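Local atomic coordinates of HD domain protein (Enterococcus faecalis, PDB entry 4LRL), a protein that probably hydrolyses deoxyribonucleoside triphosphates, dGTP among them, as an HD-domain phosphohydrolase under allosteric control by bound nucleotides. Residues 259-273 against 388-400. Numbering follows the deposited sequence.
Sequences RYQMYVQVYFHPVSR and INSSYDLPYDFYR. With TTP (thymidine-5'-triphosphate), chain S; DGT (2'-deoxyguanosine-5'-triphosphate), chain R.
The Phe268 ring is sandwiched: Ser391 CB sits over the centre of one face, 3.5 Å from the ring centroid, and the Tyr263 carbonyl carbon lies over the opposite face. Phe398 CZ meets the ring edge, 3.5 Å from Phe268 CE2. Tyr267 and Tyr396 form an offset stack, with centroids 4.0 Å apart and planes 6° from parallel. The other face of Tyr267 lies against Met262 O. Tyr263 takes Tyr396 CB over one face and turns an edge to the face of Phe398. With CG beside the backbone N (chi1 -76°), the Tyr263 ring carries its hydroxyl to the 388-400 backbone.

There, Tyr263 OH donates to Asp397 O at 2.7 Å. Arg259 NH2 reaches the same Asp397 O at 2.6 Å, nearly straight at 166°. The two donors approach from opposite faces of the carbonyl plane, so this oxygen is gripped twice. The Asp397 carboxylate makes a long salt bridge to Arg259; its main partner is Arg208, and Gln203 also bonds to it.

At the other end, Arg273 holds Phe268 O side-on through NE and NH2, and salt-bridges Asp439. Its NH1 makes a weak bond to Asn389 OD1 (3.0 Å), while Leu394 CD1 packs on Arg273 CD.

His269 N-caps helix 270-291 through ND1 and donates from NE2 to TTP O2A (2.8 Å). The aromatic cluster packs the end of helix 249-267 and the break before helix 270-291, which borders the dTTP site, against the loop that follows strand 387-389. That loop also carries Tyr392, which binds dATP in another structure of this protein.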
loop_
_atom_site.group_PDB
_atom_site.type_symbol
_atom_site.label_atom_id
_atom_site.label_comp_id
_atom_site.label_asym_id
_atom_site.label_seq_id
_atom_site.Cartn_x
_atom_site.Cartn_y
_atom_site.Cartn_z
ATOM N N ARG C 259 13.725 -10.454 5.619
ATOM C CA ARG C 259 14.856 -10.365 6.514
ATOM C C ARG C 259 16.115 -10.101 5.701
ATOM O O ARG C 259 16.831 -9.138 5.966
ATOM C CB ARG C 259 14.989 -11.659 7.321
ATOM C CG ARG C 259 15.863 -11.551 8.552
ATOM C CD ARG C 259 15.871 -12.857 9.337
ATOM N NE ARG C 259 17.169 -13.122 9.960
ATOM C CZ ARG C 259 17.404 -14.145 10.786
ATOM N NH1 ARG C 259 16.424 -14.980 11.106
ATOM N NH2 ARG C 259 18.614 -14.324 11.313
ATOM N N TYR C 260 16.335 -10.922 4.678
ATOM C CA TYR C 260 17.515 -10.836 3.814
ATOM C C TYR C 260 17.574 -9.505 3.063
ATOM O O TYR C 260 18.610 -8.842 3.033
ATOM C CB TYR C 260 17.532 -12.020 2.830
ATOM C CG TYR C 260 18.495 -11.895 1.654
ATOM C CD1 TYR C 260 19.817 -12.290 1.769
ATOM C CD2 TYR C 260 18.070 -11.396 0.423
ATOM C CE1 TYR C 260 20.695 -12.185 0.705
ATOM C CE2 TYR C 260 18.941 -11.293 -0.646
ATOM C CZ TYR C 260 20.253 -11.690 -0.498
ATOM O OH TYR C 260 21.127 -11.589 -1.558
ATOM N N GLN C 261 16.457 -9.123 2.444
ATOM C CA GLN C 261 16.440 -7.857 1.689
ATOM C C GLN C 261 16.619 -6.599 2.541
ATOM O O GLN C 261 17.296 -5.662 2.097
ATOM C CB GLN C 261 15.294 -7.751 0.661
ATOM C CG GLN C 261 13.892 -7.886 1.199
ATOM C CD GLN C 261 12.875 -8.278 0.125
ATOM O OE1 GLN C 261 13.183 -8.328 -1.071
ATOM N NE2 GLN C 261 11.646 -8.568 0.561
ATOM N N MET C 262 16.075 -6.594 3.768
ATOM C CA MET C 262 16.336 -5.503 4.725
ATOM C C MET C 262 17.842 -5.387 5.066
ATOM O O MET C 262 18.401 -4.287 5.011
ATOM C CB MET C 262 15.500 -5.644 6.003
ATOM C CG MET C 262 14.006 -5.291 5.883
ATOM S SD MET C 262 13.617 -3.601 5.318
ATOM C CE MET C 262 14.483 -2.683 6.598
ATOM N N TYR C 263 18.481 -6.512 5.411
ATOM C CA TYR C 263 19.935 -6.567 5.657
ATOM C C TYR C 263 20.722 -5.913 4.535
ATOM O O TYR C 263 21.420 -4.924 4.772
ATOM C CB TYR C 263 20.432 -8.009 5.805
ATOM C CG TYR C 263 20.118 -8.699 7.120
ATOM C CD1 TYR C 263 18.981 -8.371 7.861
ATOM C CD2 TYR C 263 20.941 -9.722 7.599
ATOM C CE1 TYR C 263 18.684 -9.011 9.054
ATOM C CE2 TYR C 263 20.649 -10.379 8.796
ATOM C CZ TYR C 263 19.514 -10.008 9.517
ATOM O OH TYR C 263 19.197 -10.643 10.697
ATOM N N VAL C 264 20.586 -6.461 3.318
ATOM C CA VAL C 264 21.381 -6.040 2.158
ATOM C C VAL C 264 21.086 -4.622 1.668
ATOM O O VAL C 264 21.998 -3.929 1.221
ATOM C CB VAL C 264 21.322 -7.048 0.957
ATOM C CG1 VAL C 264 21.930 -8.383 1.339
ATOM C CG2 VAL C 264 19.904 -7.233 0.427
ATOM N N GLN C 265 19.829 -4.193 1.769
ATOM C CA GLN C 265 19.395 -2.911 1.222
ATOM C C GLN C 265 19.464 -1.787 2.240
ATOM O O GLN C 265 19.704 -0.633 1.875
ATOM C CB GLN C 265 17.974 -3.007 0.669
ATOM C CG GLN C 265 17.891 -3.735 -0.662
ATOM C CD GLN C 265 16.501 -4.300 -0.962
ATOM O OE1 GLN C 265 15.488 -3.824 -0.438
ATOM N NE2 GLN C 265 16.455 -5.327 -1.820
ATOM N N VAL C 266 19.248 -2.118 3.509
ATOM C CA VAL C 266 19.158 -1.090 4.539
ATOM C C VAL C 266 20.289 -1.173 5.569
ATOM O O VAL C 266 21.169 -0.312 5.585
ATOM C CB VAL C 266 17.764 -1.084 5.221
ATOM C CG1 VAL C 266 17.707 -0.069 6.381
ATOM C CG2 VAL C 266 16.689 -0.803 4.186
ATOM N N TYR C 267 20.280 -2.214 6.398
ATOM C CA TYR C 267 21.210 -2.306 7.518
ATOM C C TYR C 267 22.675 -2.269 7.088
ATOM O O TYR C 267 23.504 -1.713 7.805
ATOM C CB TYR C 267 20.924 -3.541 8.404
ATOM C CG TYR C 267 19.476 -3.661 8.886
ATOM C CD1 TYR C 267 18.858 -4.903 8.990
ATOM C CD2 TYR C 267 18.725 -2.532 9.221
ATOM C CE1 TYR C 267 17.541 -5.023 9.421
ATOM C CE2 TYR C 267 17.402 -2.645 9.643
ATOM C CZ TYR C 267 16.821 -3.898 9.741
ATOM O OH TYR C 267 15.512 -4.021 10.159
ATOM N N PHE C 268 22.984 -2.841 5.926
ATOM C CA PHE C 268 24.369 -2.939 5.467
ATOM C C PHE C 268 24.785 -1.782 4.557
ATOM O O PHE C 268 25.885 -1.806 4.007
ATOM C CB PHE C 268 24.626 -4.264 4.737
ATOM C CG PHE C 268 24.480 -5.498 5.604
ATOM C CD1 PHE C 268 24.347 -5.403 6.990
ATOM C CD2 PHE C 268 24.509 -6.767 5.022
ATOM C CE1 PHE C 268 24.234 -6.547 7.780
ATOM C CE2 PHE C 268 24.398 -7.919 5.802
ATOM C CZ PHE C 268 24.255 -7.804 7.186
ATOM N N HIS C 269 23.915 -0.777 4.401
ATOM C CA HIS C 269 24.168 0.315 3.459
ATOM C C HIS C 269 25.474 1.045 3.750
ATOM O O HIS C 269 25.696 1.496 4.878
ATOM C CB HIS C 269 23.020 1.322 3.417
ATOM C CG HIS C 269 22.988 2.122 2.153
ATOM N ND1 HIS C 269 23.894 3.126 1.885
ATOM C CD2 HIS C 269 22.190 2.034 1.063
ATOM C CE1 HIS C 269 23.648 3.630 0.687
ATOM N NE2 HIS C 269 22.614 2.987 0.169
ATOM N N PRO C 270 26.341 1.161 2.727
ATOM C CA PRO C 270 27.666 1.804 2.870
ATOM C C PRO C 270 27.633 3.256 3.356
ATOM O O PRO C 270 28.490 3.661 4.132
ATOM C CB PRO C 270 28.252 1.735 1.458
ATOM C CG PRO C 270 27.496 0.610 0.775
ATOM C CD PRO C 270 26.134 0.588 1.382
ATOM N N VAL C 271 26.668 4.048 2.899
ATOM C CA VAL C 271 26.650 5.455 3.279
ATOM C C VAL C 271 26.325 5.571 4.773
ATOM O O VAL C 271 26.977 6.320 5.495
ATOM C CB VAL C 271 25.700 6.273 2.396
ATOM C CG1 VAL C 271 25.583 7.691 2.891
ATOM C CG2 VAL C 271 26.186 6.255 0.951
ATOM N N SER C 272 25.362 4.787 5.244
ATOM C CA SER C 272 25.032 4.765 6.671
ATOM C C SER C 272 26.226 4.333 7.502
ATOM O O SER C 272 26.499 4.913 8.560
ATOM C CB SER C 272 23.863 3.822 6.944
ATOM O OG SER C 272 22.797 4.138 6.079
ATOM N N ARG C 273 26.924 3.306 7.029
ATOM C CA ARG C 273 28.119 2.842 7.701
ATOM C C ARG C 273 29.265 3.869 7.650
ATOM O O ARG C 273 30.088 3.928 8.568
ATOM C CB ARG C 273 28.551 1.494 7.150
ATOM C CG ARG C 273 27.617 0.350 7.546
ATOM C CD ARG C 273 28.354 -0.950 7.388
ATOM N NE ARG C 273 28.229 -1.477 6.040
ATOM C CZ ARG C 273 29.115 -2.272 5.449
ATOM N NH1 ARG C 273 30.234 -2.636 6.070
ATOM N NH2 ARG C 273 28.878 -2.693 4.214
ATOM N N ILE C 388 38.406 0.035 8.202
ATOM C CA ILE C 388 38.063 -1.233 7.614
ATOM C C ILE C 388 36.914 -1.766 8.463
ATOM O O ILE C 388 37.042 -1.870 9.680
ATOM C CB ILE C 388 39.266 -2.218 7.685
ATOM C CG1 ILE C 388 40.384 -1.770 6.742
ATOM C CG2 ILE C 388 38.829 -3.665 7.368
ATOM C CD1 ILE C 388 41.708 -2.452 7.000
ATOM N N ASN C 389 35.778 -2.066 7.843
ATOM C CA ASN C 389 34.760 -2.868 8.533
ATOM C C ASN C 389 33.966 -3.772 7.613
ATOM O O ASN C 389 33.911 -3.560 6.399
ATOM C CB ASN C 389 33.838 -2.026 9.440
ATOM C CG ASN C 389 32.965 -1.046 8.667
ATOM O OD1 ASN C 389 32.461 -1.349 7.587
ATOM N ND2 ASN C 389 32.762 0.132 9.243
ATOM N N SER C 390 33.374 -4.801 8.200
ATOM C CA SER C 390 32.533 -5.694 7.448
ATOM C C SER C 390 31.133 -5.702 8.049
ATOM O O SER C 390 30.933 -5.315 9.206
ATOM C CB SER C 390 33.149 -7.088 7.417
ATOM O OG SER C 390 32.605 -7.928 8.408
ATOM N N SER C 391 30.165 -6.128 7.252
ATOM C CA SER C 391 28.803 -6.237 7.726
ATOM C C SER C 391 28.672 -7.318 8.806
ATOM O O SER C 391 27.749 -7.264 9.615
ATOM C CB SER C 391 27.841 -6.478 6.566
ATOM O OG SER C 391 28.176 -7.643 5.841
ATOM N N TYR C 392 29.612 -8.269 8.827
ATOM C CA TYR C 392 29.660 -9.318 9.858
ATOM C C TYR C 392 29.731 -8.719 11.256
ATOM O O TYR C 392 29.264 -9.324 12.221
ATOM C CB TYR C 392 30.875 -10.237 9.667
ATOM C CG TYR C 392 30.719 -11.334 8.631
ATOM C CD1 TYR C 392 29.658 -12.243 8.699
ATOM C CD2 TYR C 392 31.661 -11.489 7.606
ATOM C CE1 TYR C 392 29.522 -13.267 7.755
ATOM C CE2 TYR C 392 31.535 -12.515 6.656
ATOM C CZ TYR C 392 30.461 -13.397 6.739
ATOM O OH TYR C 392 30.323 -14.411 5.811
ATOM N N ASP C 393 30.324 -7.532 11.349
ATOM C CA ASP C 393 30.452 -6.803 12.603
ATOM C C ASP C 393 29.134 -6.189 13.096
ATOM O O ASP C 393 29.040 -5.769 14.256
ATOM C CB ASP C 393 31.515 -5.697 12.459
ATOM C CG ASP C 393 32.912 -6.252 12.141
ATOM O OD1 ASP C 393 33.195 -7.421 12.518
ATOM O OD2 ASP C 393 33.717 -5.516 11.515
ATOM N N LEU C 394 28.123 -6.116 12.231
ATOM C CA LEU C 394 26.874 -5.441 12.606
ATOM C C LEU C 394 25.933 -6.392 13.356
ATOM O O LEU C 394 26.025 -7.606 13.173
ATOM C CB LEU C 394 26.200 -4.777 11.390
ATOM C CG LEU C 394 26.978 -3.607 10.748
ATOM C CD1 LEU C 394 26.371 -3.194 9.407
ATOM C CD2 LEU C 394 27.124 -2.388 11.685
ATOM N N PRO C 395 25.044 -5.843 14.215
ATOM C CA PRO C 395 24.184 -6.657 15.071
ATOM C C PRO C 395 23.011 -7.317 14.330
ATOM O O PRO C 395 21.879 -7.313 14.820
ATOM C CB PRO C 395 23.677 -5.647 16.107
ATOM C CG PRO C 395 23.674 -4.360 15.389
ATOM C CD PRO C 395 24.859 -4.403 14.478
ATOM N N TYR C 396 23.295 -7.887 13.162
ATOM C CA TYR C 396 22.287 -8.596 12.379
ATOM C C TYR C 396 22.813 -9.964 11.931
ATOM O O TYR C 396 23.656 -10.058 11.042
ATOM C CB TYR C 396 21.830 -7.739 11.196
ATOM C CG TYR C 396 21.248 -6.412 11.630
ATOM C CD1 TYR C 396 19.935 -6.328 12.091
ATOM C CD2 TYR C 396 22.013 -5.249 11.607
ATOM C CE1 TYR C 396 19.395 -5.121 12.506
ATOM C CE2 TYR C 396 21.481 -4.032 12.019
ATOM C CZ TYR C 396 20.169 -3.979 12.467
ATOM O OH TYR C 396 19.628 -2.789 12.885
ATOM N N ASP C 397 22.317 -11.017 12.578
ATOM C CA ASP C 397 22.739 -12.387 12.299
ATOM C C ASP C 397 21.942 -13.024 11.154
ATOM O O ASP C 397 20.731 -12.822 11.036
ATOM C CB ASP C 397 22.621 -13.238 13.567
ATOM C CG ASP C 397 21.184 -13.414 14.029
ATOM O OD1 ASP C 397 20.460 -12.405 14.183
ATOM O OD2 ASP C 397 20.775 -14.570 14.240
ATOM N N PHE C 398 22.634 -13.786 10.311
ATOM C CA PHE C 398 21.998 -14.505 9.208
ATOM C C PHE C 398 21.367 -15.800 9.695
ATOM O O PHE C 398 21.764 -16.334 10.736
ATOM C CB PHE C 398 23.015 -14.816 8.110
ATOM C CG PHE C 398 23.385 -13.629 7.276
ATOM C CD1 PHE C 398 22.558 -13.209 6.236
ATOM C CD2 PHE C 398 24.558 -12.929 7.524
ATOM C CE1 PHE C 398 22.897 -12.108 5.454
ATOM C CE2 PHE C 398 24.906 -11.823 6.747
ATOM C CZ PHE C 398 24.073 -11.414 5.712
ATOM N N TYR C 399 20.392 -16.303 8.940
ATOM C CA TYR C 399 19.794 -17.594 9.250
ATOM C C TYR C 399 20.735 -18.744 8.862
ATOM O O TYR C 399 20.937 -19.015 7.682
ATOM C CB TYR C 399 18.412 -17.746 8.595
ATOM C CG TYR C 399 17.693 -19.002 9.030
ATOM C CD1 TYR C 399 17.478 -19.263 10.385
ATOM C CD2 TYR C 399 17.242 -19.938 8.099
ATOM C CE1 TYR C 399 16.834 -20.431 10.809
ATOM C CE2 TYR C 399 16.588 -21.106 8.508
ATOM C CZ TYR C 399 16.392 -21.347 9.869
ATOM O OH TYR C 399 15.757 -22.495 10.301
ATOM N N ARG C 400 21.324 -19.390 9.866
ATOM C CA ARG C 400 22.189 -20.555 9.652
ATOM C C ARG C 400 21.797 -21.690 10.600
ATOM O O ARG C 400 22.398 -21.847 11.665
ATOM C CB ARG C 400 23.667 -20.201 9.832
ATOM C CG ARG C 400 24.598 -21.282 9.293
ATOM C CD ARG C 400 25.976 -21.273 9.940
ATOM N NE ARG C 400 26.666 -20.005 9.726
ATOM C CZ ARG C 400 27.985 -19.861 9.683
ATOM N NH1 ARG C 400 28.502 -18.657 9.482
ATOM N NH2 ARG C 400 28.789 -20.908 9.830
HETATM P PA TTP S . 21.719 5.137 -3.318
HETATM O O1A TTP S . 22.221 6.545 -3.505
HETATM O O2A TTP S . 22.415 4.230 -2.341
HETATM O O3A TTP S . 21.644 4.345 -4.730
HETATM P PB TTP S . 21.129 4.894 -6.175
HETATM O O1B TTP S . 19.811 5.610 -5.992
HETATM O O2B TTP S . 21.115 3.712 -7.120
HETATM O O3B TTP S . 22.224 5.990 -6.692
HETATM P PG TTP S . 23.784 6.185 -6.240
HETATM O O1G TTP S . 24.400 6.862 -7.453
HETATM O O2G TTP S . 24.310 4.785 -5.968
HETATM O O3G TTP S . 23.780 7.094 -5.033
HETATM O "O5'" TTP S . 20.181 5.230 -2.869
HETATM C "C5'" TTP S . 19.446 6.455 -2.865
HETATM C "C4'" TTP S . 18.167 6.268 -2.059
HETATM O "O4'" TTP S . 17.555 5.027 -2.429
HETATM C "C3'" TTP S . 18.457 6.212 -0.568
HETATM O "O3'" TTP S . 17.543 7.013 0.174
HETATM C "C2'" TTP S . 18.217 4.774 -0.173
HETATM C "C1'" TTP S . 17.330 4.217 -1.275
HETATM N N1 TTP S . 17.662 2.810 -1.516
HETATM C C2 TTP S . 16.639 1.809 -1.494
HETATM O O2 TTP S . 15.438 2.115 -1.278
HETATM N N3 TTP S . 16.964 0.516 -1.712
HETATM C C4 TTP S . 18.244 0.164 -1.945
HETATM O O4 TTP S . 18.509 -1.045 -2.143
HETATM C C5 TTP S . 19.266 1.131 -1.969
HETATM C C5M TTP S . 20.714 0.768 -2.229
HETATM C C6 TTP S . 18.945 2.465 -1.746
HETATM P PG DGT R . 27.273 10.700 -4.711
HETATM O O1G DGT R . 26.454 9.777 -5.596
HETATM O O2G DGT R . 28.718 10.855 -5.167
HETATM O O3G DGT R . 26.577 12.005 -4.357
HETATM O O3B DGT R . 27.435 9.980 -3.273
HETATM P PB DGT R . 26.549 8.729 -2.814
HETATM O O1B DGT R . 27.416 7.498 -2.823
HETATM O O2B DGT R . 25.234 8.733 -3.553
HETATM O O3A DGT R . 26.254 9.094 -1.281
HETATM P PA DGT R . 25.233 10.216 -0.758
HETATM O O1A DGT R . 25.902 10.872 0.416
HETATM O O2A DGT R . 24.673 11.079 -1.842
HETATM O "O5'" DGT R . 24.031 9.332 -0.146
HETATM C "C5'" DGT R . 23.424 8.243 -0.834
HETATM C "C4'" DGT R . 21.903 8.340 -0.738
HETATM O "O4'" DGT R . 21.438 8.722 0.567
HETATM C "C3'" DGT R . 21.373 9.437 -1.650
HETATM O "O3'" DGT R . 21.357 9.043 -3.034
HETATM C "C2'" DGT R . 20.008 9.743 -1.046
HETATM C "C1'" DGT R . 20.161 9.362 0.428
HETATM N N9 DGT R . 20.067 10.540 1.323
HETATM C C8 DGT R . 19.237 10.644 2.381
HETATM N N7 DGT R . 19.377 11.837 3.022
HETATM C C5 DGT R . 20.329 12.521 2.360
HETATM C C6 DGT R . 20.973 13.859 2.477
HETATM O O6 DGT R . 20.686 14.675 3.376
HETATM N N1 DGT R . 21.909 14.188 1.597
HETATM C C2 DGT R . 22.279 13.380 0.597
HETATM N N2 DGT R . 23.237 13.830 -0.238
HETATM N N3 DGT R . 21.749 12.140 0.415
HETATM C C4 DGT R . 20.778 11.666 1.248
#